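PDB 1URU: amphiphysin from Drosophila melanogaster, which probably senses and binds curved membranes in endocytosis through an elongated coiled-coil BAR-domain dimer. Local coordinates for residues A[165-168]-A[169-172]; A[184-187]-A[188-192]; A[201-204]-A[205-209]; A[218-221]-A[222-226]. All coordinates share one frame; numbering follows the deposited sequence.

Contact 1: residues A[165-168]-A[169-172]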
loop_
_atom_site.group_PDB
_atom_site.type_symbol
_atom_site.label_atom_id
_atom_site.label_comp_id
_atom_site.label_asym_id
_atom_site.label_seq_id
_atom_site.Cartn_x
_atom_site.Cartn_y
_atom_site.Cartn_z
ATOM N N ASP A 165 -58.103 50.718 0.521
ATOM C CA ASP A 165 -56.867 49.974 0.720
ATOM C C ASP A 165 -55.821 50.966 1.226
ATOM O O ASP A 165 -55.352 51.823 0.463
ATOM C CB ASP A 165 -56.399 49.299 -0.588
ATOM C CG ASP A 165 -56.695 47.785 -0.634
ATOM O OD1 ASP A 165 -57.420 47.251 0.246
ATOM O OD2 ASP A 165 -56.228 47.049 -1.533
ATOM N N VAL A 166 -55.483 50.876 2.517
ATOM C CA VAL A 166 -54.323 51.596 3.044
ATOM C C VAL A 166 -53.141 51.107 2.199
ATOM O O VAL A 166 -53.216 50.019 1.602
ATOM C CB VAL A 166 -54.044 51.312 4.574
ATOM C CG1 VAL A 166 -53.007 52.319 5.144
ATOM C CG2 VAL A 166 -55.353 51.308 5.429
ATOM N N LYS A 167 -52.060 51.883 2.135
ATOM C CA LYS A 167 -50.835 51.400 1.491
ATOM C C LYS A 167 -50.214 50.190 2.240
ATOM O O LYS A 167 -49.214 49.630 1.789
ATOM C CB LYS A 167 -49.827 52.546 1.319
ATOM C CG LYS A 167 -50.389 53.715 0.504
ATOM C CD LYS A 167 -49.531 54.080 -0.717
ATOM C CE LYS A 167 -50.291 55.051 -1.652
ATOM N NZ LYS A 167 -49.400 56.009 -2.399
ATOM N N LEU A 168 -50.828 49.793 3.364
ATOM C CA LEU A 168 -50.411 48.630 4.162
ATOM C C LEU A 168 -50.783 47.300 3.487
ATOM O O LEU A 168 -49.998 46.358 3.529
ATOM C CB LEU A 168 -50.984 48.696 5.607
ATOM C CG LEU A 168 -50.612 49.904 6.511
ATOM C CD1 LEU A 168 -51.622 50.138 7.655
ATOM C CD2 LEU A 168 -49.188 49.774 7.086
ATOM N N THR A 169 -51.963 47.221 2.866
ATOM C CA THR A 169 -52.328 46.039 2.067
ATOM C C THR A 169 -51.754 46.087 0.654
ATOM O O THR A 169 -52.103 45.251 -0.166
ATOM C CB THR A 169 -53.861 45.835 1.930
ATOM O OG1 THR A 169 -54.436 46.949 1.236
ATOM C CG2 THR A 169 -54.554 45.797 3.259
ATOM N N LYS A 170 -50.914 47.069 0.350
ATOM C CA LYS A 170 -50.088 46.988 -0.841
ATOM C C LYS A 170 -48.647 46.631 -0.429
ATOM O O LYS A 170 -47.675 47.096 -1.010
ATOM C CB LYS A 170 -50.202 48.269 -1.650
ATOM C CG LYS A 170 -51.657 48.634 -1.980
ATOM C CD LYS A 170 -51.784 50.075 -2.489
ATOM C CE LYS A 170 -52.873 50.854 -1.730
ATOM N NZ LYS A 170 -53.069 52.245 -2.224
ATOM N N GLY A 171 -48.551 45.831 0.633
ATOM C CA GLY A 171 -47.510 44.838 0.803
ATOM C C GLY A 171 -48.044 43.513 0.249
ATOM O O GLY A 171 -47.423 42.458 0.413
ATOM N N ARG A 172 -49.225 43.567 -0.379
ATOM C CA ARG A 172 -49.671 42.571 -1.361
ATOM C C ARG A 172 -48.673 42.443 -2.519
ATOM O O ARG A 172 -48.523 41.359 -3.066
ATOM C CB ARG A 172 -51.053 42.949 -1.926
ATOM C CG ARG A 172 -51.626 42.001 -3.000
ATOM C CD ARG A 172 -52.727 42.591 -3.910
ATOM N NE ARG A 172 -53.994 42.915 -3.235
ATOM C CZ ARG A 172 -54.821 42.046 -2.611
ATOM N NH1 ARG A 172 -54.546 40.746 -2.515
ATOM N NH2 ARG A 172 -55.946 42.496 -2.054
#
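Lys170 folds back over the turn that runs from Val166 to Thr169, and its aliphatic chain can be followed along the backbone it crosses. Lys170 CB lies 3.8 Å from Lys167 O, Lys170 CG passes Val166 O at 4.1 Å, and the chain then bends at chi3 (-129°), which carries Lys170 CE over two successive carbonyls, 3.4 Å from Asp165 O and slightly farther from Val166 O. Lys170 NZ ends near Asp165 O, at 3.6 Å, a matter of proximity only. Lys167 crosses it at a slant, with Lys167 CE 4.0 Å from Lys170 NZ.

Beneath this chain the turn is type I, closed by a weak bond from Thr169 N to Val166 O; Thr169 OG1 adds a second weak bond to the same oxygen, 3.3 Å long. Asp165 meets the threonine at about a right angle, its carboxylate close to the hydroxyl but poorly angled for a hydrogen bond. Thr169 is the buried residue here: a short side chain fits against Phe152 and Leu155 of helix 92-156 while its hydroxyl turns to Val166 O. Gly171, at the N-cap of helix 172-239, donates from its N to Leu168 O (3.3 Å, 155° at the hydrogen).

Of the bonds joining 165-168 to 169-172, only this last is not weak; the chemistry implies a loosely bonded turn with exposed lysines, in which partial negative charge on the carbonyls probably favours the nearby ammonium group.

Contact 2: residues A[184-187]-A[188-192]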
loop_
_atom_site.group_PDB
_atom_site.type_symbol
_atom_site.label_atom_id
_atom_site.label_comp_id
_atom_site.label_asym_id
_atom_site.label_seq_id
_atom_site.Cartn_x
_atom_site.Cartn_y
_atom_site.Cartn_z
ATOM N N ILE A 184 -40.222 30.058 -8.886
ATOM C CA ILE A 184 -39.129 29.763 -9.827
ATOM C C ILE A 184 -38.151 28.758 -9.219
ATOM O O ILE A 184 -37.736 27.830 -9.904
ATOM C CB ILE A 184 -38.403 31.046 -10.360
ATOM C CG1 ILE A 184 -37.347 30.687 -11.420
ATOM C CG2 ILE A 184 -37.683 31.796 -9.248
ATOM C CD1 ILE A 184 -37.841 29.813 -12.642
ATOM N N LEU A 185 -37.820 28.928 -7.942
ATOM C CA LEU A 185 -36.880 28.045 -7.254
ATOM C C LEU A 185 -37.432 26.626 -7.106
ATOM O O LEU A 185 -36.788 25.681 -7.519
ATOM C CB LEU A 185 -36.551 28.587 -5.862
ATOM C CG LEU A 185 -35.178 29.177 -5.538
ATOM C CD1 LEU A 185 -34.871 28.914 -4.076
ATOM C CD2 LEU A 185 -34.055 28.633 -6.418
ATOM N N ASN A 186 -38.605 26.483 -6.494
ATOM C CA ASN A 186 -39.293 25.193 -6.377
ATOM C C ASN A 186 -39.399 24.434 -7.696
ATOM O O ASN A 186 -39.195 23.209 -7.736
ATOM C CB ASN A 186 -40.705 25.386 -5.828
ATOM C CG ASN A 186 -41.435 24.070 -5.642
ATOM O OD1 ASN A 186 -40.940 23.198 -4.970
ATOM N ND2 ASN A 186 -42.616 23.930 -6.243
ATOM N N THR A 187 -39.715 25.164 -8.765
ATOM C CA THR A 187 -39.882 24.562 -10.090
ATOM C C THR A 187 -38.547 24.055 -10.629
ATOM O O THR A 187 -38.467 22.951 -11.189
ATOM C CB THR A 187 -40.534 25.573 -11.061
ATOM O OG1 THR A 187 -41.950 25.586 -10.843
ATOM C CG2 THR A 187 -40.399 25.140 -12.516
ATOM N N GLU A 188 -37.510 24.872 -10.444
ATOM C CA GLU A 188 -36.162 24.531 -10.868
ATOM C C GLU A 188 -35.654 23.295 -10.128
ATOM O O GLU A 188 -35.002 22.444 -10.716
ATOM C CB GLU A 188 -35.208 25.698 -10.635
ATOM C CG GLU A 188 -35.152 26.681 -11.789
ATOM C CD GLU A 188 -34.378 27.946 -11.444
ATOM O OE1 GLU A 188 -33.495 27.885 -10.550
ATOM O OE2 GLU A 188 -34.645 29.004 -12.072
ATOM N N LEU A 189 -35.962 23.196 -8.842
ATOM C CA LEU A 189 -35.519 22.064 -8.054
ATOM C C LEU A 189 -36.292 20.769 -8.385
ATOM O O LEU A 189 -35.755 19.649 -8.272
ATOM C CB LEU A 189 -35.602 22.395 -6.557
ATOM C CG LEU A 189 -34.356 23.007 -5.855
ATOM C CD1 LEU A 189 -33.115 23.177 -6.756
ATOM C CD2 LEU A 189 -34.691 24.307 -5.197
ATOM N N HIS A 190 -37.547 20.918 -8.802
ATOM C CA HIS A 190 -38.355 19.764 -9.167
ATOM C C HIS A 190 -37.824 19.068 -10.419
ATOM O O HIS A 190 -38.032 17.881 -10.581
ATOM C CB HIS A 190 -39.820 20.167 -9.324
ATOM C CG HIS A 190 -40.626 19.917 -8.102
ATOM N ND1 HIS A 190 -40.920 18.645 -7.665
ATOM C CD2 HIS A 190 -41.159 20.765 -7.193
ATOM C CE1 HIS A 190 -41.617 18.726 -6.546
ATOM N NE2 HIS A 190 -41.765 20.000 -6.231
ATOM N N ASP A 191 -37.145 19.818 -11.279
ATOM C CA ASP A 191 -36.427 19.273 -12.432
ATOM C C ASP A 191 -34.959 18.985 -12.126
ATOM O O ASP A 191 -34.417 17.957 -12.542
ATOM C CB ASP A 191 -36.444 20.266 -13.600
ATOM C CG ASP A 191 -37.845 20.499 -14.193
ATOM O OD1 ASP A 191 -38.796 19.708 -13.951
ATOM O OD2 ASP A 191 -38.061 21.483 -14.924
ATOM N N GLU A 192 -34.299 19.888 -11.409
ATOM C CA GLU A 192 -32.857 19.791 -11.272
ATOM C C GLU A 192 -32.440 18.602 -10.398
ATOM O O GLU A 192 -31.461 17.932 -10.693
ATOM C CB GLU A 192 -32.246 21.105 -10.752
ATOM C CG GLU A 192 -31.966 22.120 -11.851
ATOM C CD GLU A 192 -31.578 23.486 -11.309
ATOM O OE1 GLU A 192 -30.819 23.564 -10.310
ATOM O OE2 GLU A 192 -32.030 24.498 -11.873
#
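Asn186 and His190, one helical turn apart, bring an amide against an imidazole, while Ile184 and Glu188 pair an aliphatic chain with a carboxylate. The backbone bonds beneath them are those of a regular alpha helix: Glu188 N to Ile184 O, Leu189 N to Leu185 O at 2.9 Å, and His190 N to Asn186 O at 3.0 Å. Asp191 N reaches Thr187 O only weakly.

Among the polar groups, the amide of Asn186 stands almost perpendicular to the His190 ring, the planes 88° apart, with Asn186 CG at the ring edge and in the ring plane. Asn186 OD1 approaches His190 CD2 to 3.3 Å. Asn186 CG lies opposite the backbone N (chi1 -178°), which leans the amide along the helix toward the ring, and Asn186 OD1 is hydrogen-bonded to Arg138 NH2. An alanine here would remove that acceptor, and Arg138 would probably lose a partner while the imidazole edge lost its neighbour.

This is part of helix 172-239 in the three-helix bundle of a BAR domain. Leu185 and Leu189 both rest on Lys134 and Arg138 of helix 92-156, and Leu189 also meets Phe39 of helix 35-84, whose ring packs edge-to-face with His190: leucines and a flat ring suit the seam between helices.

The remaining contacts set a charged side chain against an apolar one and against an opposite charge. Glu188, extended beyond CG, lays its OE2 beside Ile184 CG1 (3.2 Å) and CD1, and its other oxygen, OE1, forms a salt bridge with Lys134 NZ, which Glu192 OE1 shares.

Contact 3: residues A[201-204]-A[205-209]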
loop_
_atom_site.group_PDB
_atom_site.type_symbol
_atom_site.label_atom_id
_atom_site.label_comp_id
_atom_site.label_asym_id
_atom_site.label_seq_id
_atom_site.Cartn_x
_atom_site.Cartn_y
_atom_site.Cartn_z
ATOM N N ILE A 201 -25.826 7.181 -12.381
ATOM C CA ILE A 201 -25.510 5.920 -13.039
ATOM C C ILE A 201 -24.366 6.167 -13.994
ATOM O O ILE A 201 -23.334 5.517 -13.904
ATOM C CB ILE A 201 -26.718 5.366 -13.849
ATOM C CG1 ILE A 201 -27.870 4.929 -12.940
ATOM C CG2 ILE A 201 -26.291 4.164 -14.720
ATOM C CD1 ILE A 201 -29.244 5.009 -13.624
ATOM N N LEU A 202 -24.564 7.106 -14.912
ATOM C CA LEU A 202 -23.550 7.434 -15.902
ATOM C C LEU A 202 -22.226 7.849 -15.248
ATOM O O LEU A 202 -21.153 7.492 -15.733
ATOM C CB LEU A 202 -24.037 8.547 -16.850
ATOM C CG LEU A 202 -23.031 9.022 -17.920
ATOM C CD1 LEU A 202 -22.761 7.934 -18.957
ATOM C CD2 LEU A 202 -23.504 10.326 -18.581
ATOM N N PHE A 203 -22.295 8.611 -14.160
ATOM C CA PHE A 203 -21.086 8.975 -13.471
ATOM C C PHE A 203 -20.313 7.743 -13.037
ATOM O O PHE A 203 -19.117 7.646 -13.259
ATOM C CB PHE A 203 -21.332 9.807 -12.232
ATOM C CG PHE A 203 -20.106 9.908 -11.383
ATOM C CD1 PHE A 203 -18.990 10.596 -11.866
ATOM C CD2 PHE A 203 -20.021 9.234 -10.176
ATOM C CE1 PHE A 203 -17.830 10.672 -11.135
ATOM C CE2 PHE A 203 -18.871 9.301 -9.426
ATOM C CZ PHE A 203 -17.758 10.018 -9.911
ATOM N N LEU A 204 -20.998 6.814 -12.388
ATOM C CA LEU A 204 -20.317 5.640 -11.850
ATOM C C LEU A 204 -19.833 4.647 -12.884
ATOM O O LEU A 204 -18.786 4.053 -12.697
ATOM C CB LEU A 204 -21.183 4.925 -10.825
ATOM C CG LEU A 204 -20.843 5.457 -9.430
ATOM C CD1 LEU A 204 -22.052 6.140 -8.772
ATOM C CD2 LEU A 204 -20.283 4.315 -8.590
ATOM N N VAL A 205 -20.585 4.446 -13.956
ATOM C CA VAL A 205 -20.130 3.553 -14.989
ATOM C C VAL A 205 -18.841 4.145 -15.567
ATOM O O VAL A 205 -17.893 3.420 -15.829
ATOM C CB VAL A 205 -21.222 3.240 -16.096
ATOM C CG1 VAL A 205 -22.505 2.679 -15.468
ATOM C CG2 VAL A 205 -21.543 4.430 -16.932
ATOM N N THR A 206 -18.772 5.461 -15.707
ATOM C CA THR A 206 -17.581 6.085 -16.303
ATOM C C THR A 206 -16.402 6.090 -15.326
ATOM O O THR A 206 -15.303 5.736 -15.726
ATOM C CB THR A 206 -17.896 7.510 -16.921
ATOM O OG1 THR A 206 -18.387 8.413 -15.928
ATOM C CG2 THR A 206 -19.076 7.446 -17.918
ATOM N N ASN A 207 -16.641 6.397 -14.045
ATOM C CA ASN A 207 -15.563 6.444 -13.043
ATOM C C ASN A 207 -14.987 5.083 -12.771
ATOM O O ASN A 207 -13.782 4.888 -12.827
ATOM C CB ASN A 207 -16.029 7.062 -11.717
ATOM C CG ASN A 207 -14.889 7.810 -10.960
ATOM O OD1 ASN A 207 -14.046 8.493 -11.553
ATOM N ND2 ASN A 207 -14.894 7.692 -9.646
ATOM N N LEU A 208 -15.850 4.124 -12.480
ATOM C CA LEU A 208 -15.406 2.740 -12.296
ATOM C C LEU A 208 -14.743 2.128 -13.544
ATOM O O LEU A 208 -13.864 1.310 -13.404
ATOM C CB LEU A 208 -16.566 1.872 -11.796
ATOM C CG LEU A 208 -17.193 2.284 -10.453
ATOM C CD1 LEU A 208 -18.276 1.328 -10.048
ATOM C CD2 LEU A 208 -16.153 2.333 -9.360
ATOM N N GLN A 209 -15.134 2.521 -14.752
ATOM C CA GLN A 209 -14.508 1.986 -15.978
ATOM C C GLN A 209 -13.069 2.420 -15.999
ATOM O O GLN A 209 -12.178 1.615 -16.246
ATOM C CB GLN A 209 -15.202 2.486 -17.256
ATOM C CG GLN A 209 -14.769 1.831 -18.606
ATOM C CD GLN A 209 -13.251 1.973 -19.014
ATOM O OE1 GLN A 209 -12.797 3.026 -19.501
ATOM N NE2 GLN A 209 -12.498 0.883 -18.829
#
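Leu204 and Leu208 lie side by side and point the same way, Leu204 CD2 being 3.9 Å from Leu208 CD1, and they belong to the closely packed side of this helix. Both are buried against the second subunit, where Leu204 meets Ile84 of that chain and Leu208 meets Val81. Ile201, whose CG2 touches Val205 CG1 at 4.1 Å, continues the apolar strip onto Trp89 of the second subunit. Branched aliphatic residues suit this side because they fill an interface without asking for polar partners.

On the side toward helix 92-156, Phe203 turns its ring along the helix (chi1 167°), and Asn207 CB sits over one face in a CH-pi contact, 4.2 Å from the ring centroid and offset toward the rim. Tyr124 stacks with the same ring, and Leu121 adds an aliphatic contact. A serine in place of Phe203 would be likely to leave Asn207 CB without its aromatic face and Tyr124 without its stacking partner, opening a gap between the helices.

The solvent side is looser. Leu202 and Thr206 are exposed, and their side chains meet through CD1 and CG2 alone, Leu202 CD1 and Thr206 CG2 being 3.9 Å apart. Thr206 OG1, held between the backbone N and the carbonyl carbon (chi1 60°), lies 2.9 Å from both Leu202 O and Phe203 O, so a residue on the wet side turns its hydroxyl back to the helix.

One face given to the partner subunit, one to a helix of its own chain and one to solvent is the pattern of an amphipathic helix in the dimeric coiled coil of a BAR domain.

Contact 4: residues A[218-221]-A[222-226]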
loop_
_atom_site.group_PDB
_atom_site.type_symbol
_atom_site.label_atom_id
_atom_site.label_comp_id
_atom_site.label_asym_id
_atom_site.label_seq_id
_atom_site.Cartn_x
_atom_site.Cartn_y
_atom_site.Cartn_z
ATOM N N PHE A 218 -2.263 -2.053 -14.624
ATOM C CA PHE A 218 -1.190 -2.091 -13.610
ATOM C C PHE A 218 -0.893 -3.496 -13.109
ATOM O O PHE A 218 0.259 -3.904 -13.008
ATOM C CB PHE A 218 -1.565 -1.217 -12.420
ATOM C CG PHE A 218 -0.755 -1.482 -11.192
ATOM C CD1 PHE A 218 0.562 -1.051 -11.106
ATOM C CD2 PHE A 218 -1.312 -2.148 -10.103
ATOM C CE1 PHE A 218 1.316 -1.282 -9.965
ATOM C CE2 PHE A 218 -0.569 -2.380 -8.950
ATOM C CZ PHE A 218 0.749 -1.949 -8.886
ATOM N N HIS A 219 -1.941 -4.247 -12.807
ATOM C CA HIS A 219 -1.769 -5.549 -12.207
ATOM C C HIS A 219 -1.257 -6.570 -13.221
ATOM O O HIS A 219 -0.464 -7.433 -12.889
ATOM C CB HIS A 219 -3.076 -5.994 -11.552
ATOM C CG HIS A 219 -3.267 -5.440 -10.178
ATOM N ND1 HIS A 219 -2.399 -5.710 -9.148
ATOM C CD2 HIS A 219 -4.216 -4.619 -9.666
ATOM C CE1 HIS A 219 -2.806 -5.082 -8.057
ATOM N NE2 HIS A 219 -3.916 -4.423 -8.340
ATOM N N ASN A 220 -1.696 -6.441 -14.461
ATOM C CA ASN A 220 -1.381 -7.397 -15.501
ATOM C C ASN A 220 0.026 -7.173 -16.045
ATOM O O ASN A 220 0.749 -8.127 -16.337
ATOM C CB ASN A 220 -2.397 -7.275 -16.630
ATOM C CG ASN A 220 -2.055 -8.129 -17.804
ATOM O OD1 ASN A 220 -1.889 -7.632 -18.900
ATOM N ND2 ASN A 220 -1.920 -9.435 -17.577
ATOM N N GLU A 221 0.419 -5.911 -16.189
ATOM C CA GLU A 221 1.792 -5.607 -16.586
ATOM C C GLU A 221 2.743 -5.952 -15.453
ATOM O O GLU A 221 3.703 -6.660 -15.672
ATOM C CB GLU A 221 1.960 -4.142 -17.011
ATOM C CG GLU A 221 1.223 -3.724 -18.284
ATOM C CD GLU A 221 1.376 -4.703 -19.427
ATOM O OE1 GLU A 221 2.502 -5.188 -19.673
ATOM O OE2 GLU A 221 0.341 -5.002 -20.063
ATOM N N THR A 222 2.463 -5.485 -14.242
ATOM C CA THR A 222 3.267 -5.870 -13.082
ATOM C C THR A 222 3.373 -7.392 -12.978
ATOM O O THR A 222 4.369 -7.893 -12.501
ATOM C CB THR A 222 2.691 -5.300 -11.749
ATOM O OG1 THR A 222 2.689 -3.876 -11.745
ATOM C CG2 THR A 222 3.608 -5.591 -10.610
ATOM N N ALA A 223 2.363 -8.137 -13.420
ATOM C CA ALA A 223 2.451 -9.603 -13.361
ATOM C C ALA A 223 3.505 -10.150 -14.333
ATOM O O ALA A 223 4.355 -10.971 -13.966
ATOM C CB ALA A 223 1.108 -10.242 -13.617
ATOM N N LYS A 224 3.429 -9.682 -15.576
ATOM C CA LYS A 224 4.436 -9.971 -16.600
ATOM C C LYS A 224 5.862 -9.686 -16.113
ATOM O O LYS A 224 6.777 -10.383 -16.493
ATOM C CB LYS A 224 4.167 -9.162 -17.882
ATOM C CG LYS A 224 2.963 -9.624 -18.703
ATOM C CD LYS A 224 2.847 -8.831 -20.021
ATOM C CE LYS A 224 1.402 -8.832 -20.554
ATOM N NZ LYS A 224 1.152 -7.715 -21.532
ATOM N N ILE A 225 6.042 -8.664 -15.287
ATOM C CA ILE A 225 7.362 -8.293 -14.795
ATOM C C ILE A 225 7.864 -9.300 -13.790
ATOM O O ILE A 225 9.030 -9.705 -13.823
ATOM C CB ILE A 225 7.289 -6.960 -14.086
ATOM C CG1 ILE A 225 7.047 -5.853 -15.099
ATOM C CG2 ILE A 225 8.552 -6.752 -13.202
ATOM C CD1 ILE A 225 7.763 -4.546 -14.778
ATOM N N TYR A 226 6.977 -9.660 -12.870
ATOM C CA TYR A 226 7.321 -10.580 -11.803
ATOM C C TYR A 226 7.578 -11.996 -12.322
ATOM O O TYR A 226 8.373 -12.685 -11.710
ATOM C CB TYR A 226 6.296 -10.548 -10.639
ATOM C CG TYR A 226 6.589 -9.452 -9.614
ATOM C CD1 TYR A 226 5.680 -8.420 -9.346
ATOM C CD2 TYR A 226 7.787 -9.432 -8.943
ATOM C CE1 TYR A 226 5.980 -7.412 -8.408
ATOM C CE2 TYR A 226 8.090 -8.454 -8.027
ATOM C CZ TYR A 226 7.195 -7.451 -7.754
ATOM O OH TYR A 226 7.570 -6.519 -6.834
#
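The backbone from Phe218 to Tyr226 is alpha-helical, with Lys224 N bonded to Asn220 O at 3.2 Å and nearly straight (171°), and Ile225 N to Glu221 O, although Ala223 N divides weakly between two carbonyls. The stretch lies in helix 172-239 of the BAR domain's coiled coil, at the dimer interface.

Phe218 and Thr222 cross with the hydroxyl placed over one face of the ring, Thr222 OG1 being 3.4 Å from Phe218 CE1. Thr222 OG1 also donates to Phe218 O at 2.7 Å, and Thr222 N donates to that oxygen from the opposite face of the carbonyl plane. A buried threonine suits this site, since its hydroxyl is satisfied within its own helix. The phenyl ring itself stacks on Phe109 and meets Trp106 edge-to-face, both on helix 92-156.

The ring of His219 takes Phe218 CD2 over one face and also reaches the dimer partner: its ND1 is hydrogen-bonded to ND1 of His219 of the second subunit, which is likely to need one of the two as donor and the other as acceptor. Asn220 packs on Ala223 of that subunit, where a methyl permits close approach.

Toward solvent, the exposed Lys224 lies beside Glu221, which also rests on Leu105, and the two form a salt bridge. The glutamate chain bends at chi2 (-46°), bringing its carboxylate back to the lysine amine, and Lys224 NZ meets Glu221 OE2 on its syn side at 3.2 Å, 17° out of the carboxylate plane.

Overall arrangement
Followed from the N terminus, the chain passes helices 35-84 and 92-156 before the four contacts come in series; none nests in or crosses another. Contact 1 closes a turn in the loop leading into helix 172-239, Thr169 resting that turn on helix 92-156, and contacts 2, 3 and 4 are successive local stretches of helix 172-239, closing no loop. Contact 2, its centre about 30 Å from that of contact 1, ties the helix to both others of its chain. Contact 3 packs helix 172-239 on helix 92-156 and on the second subunit, and contact 4, about 25 Å farther by centres, does likewise. Contacts 1 and 4 lie on opposite sides of the chain's centre, their centres about 79 Å apart.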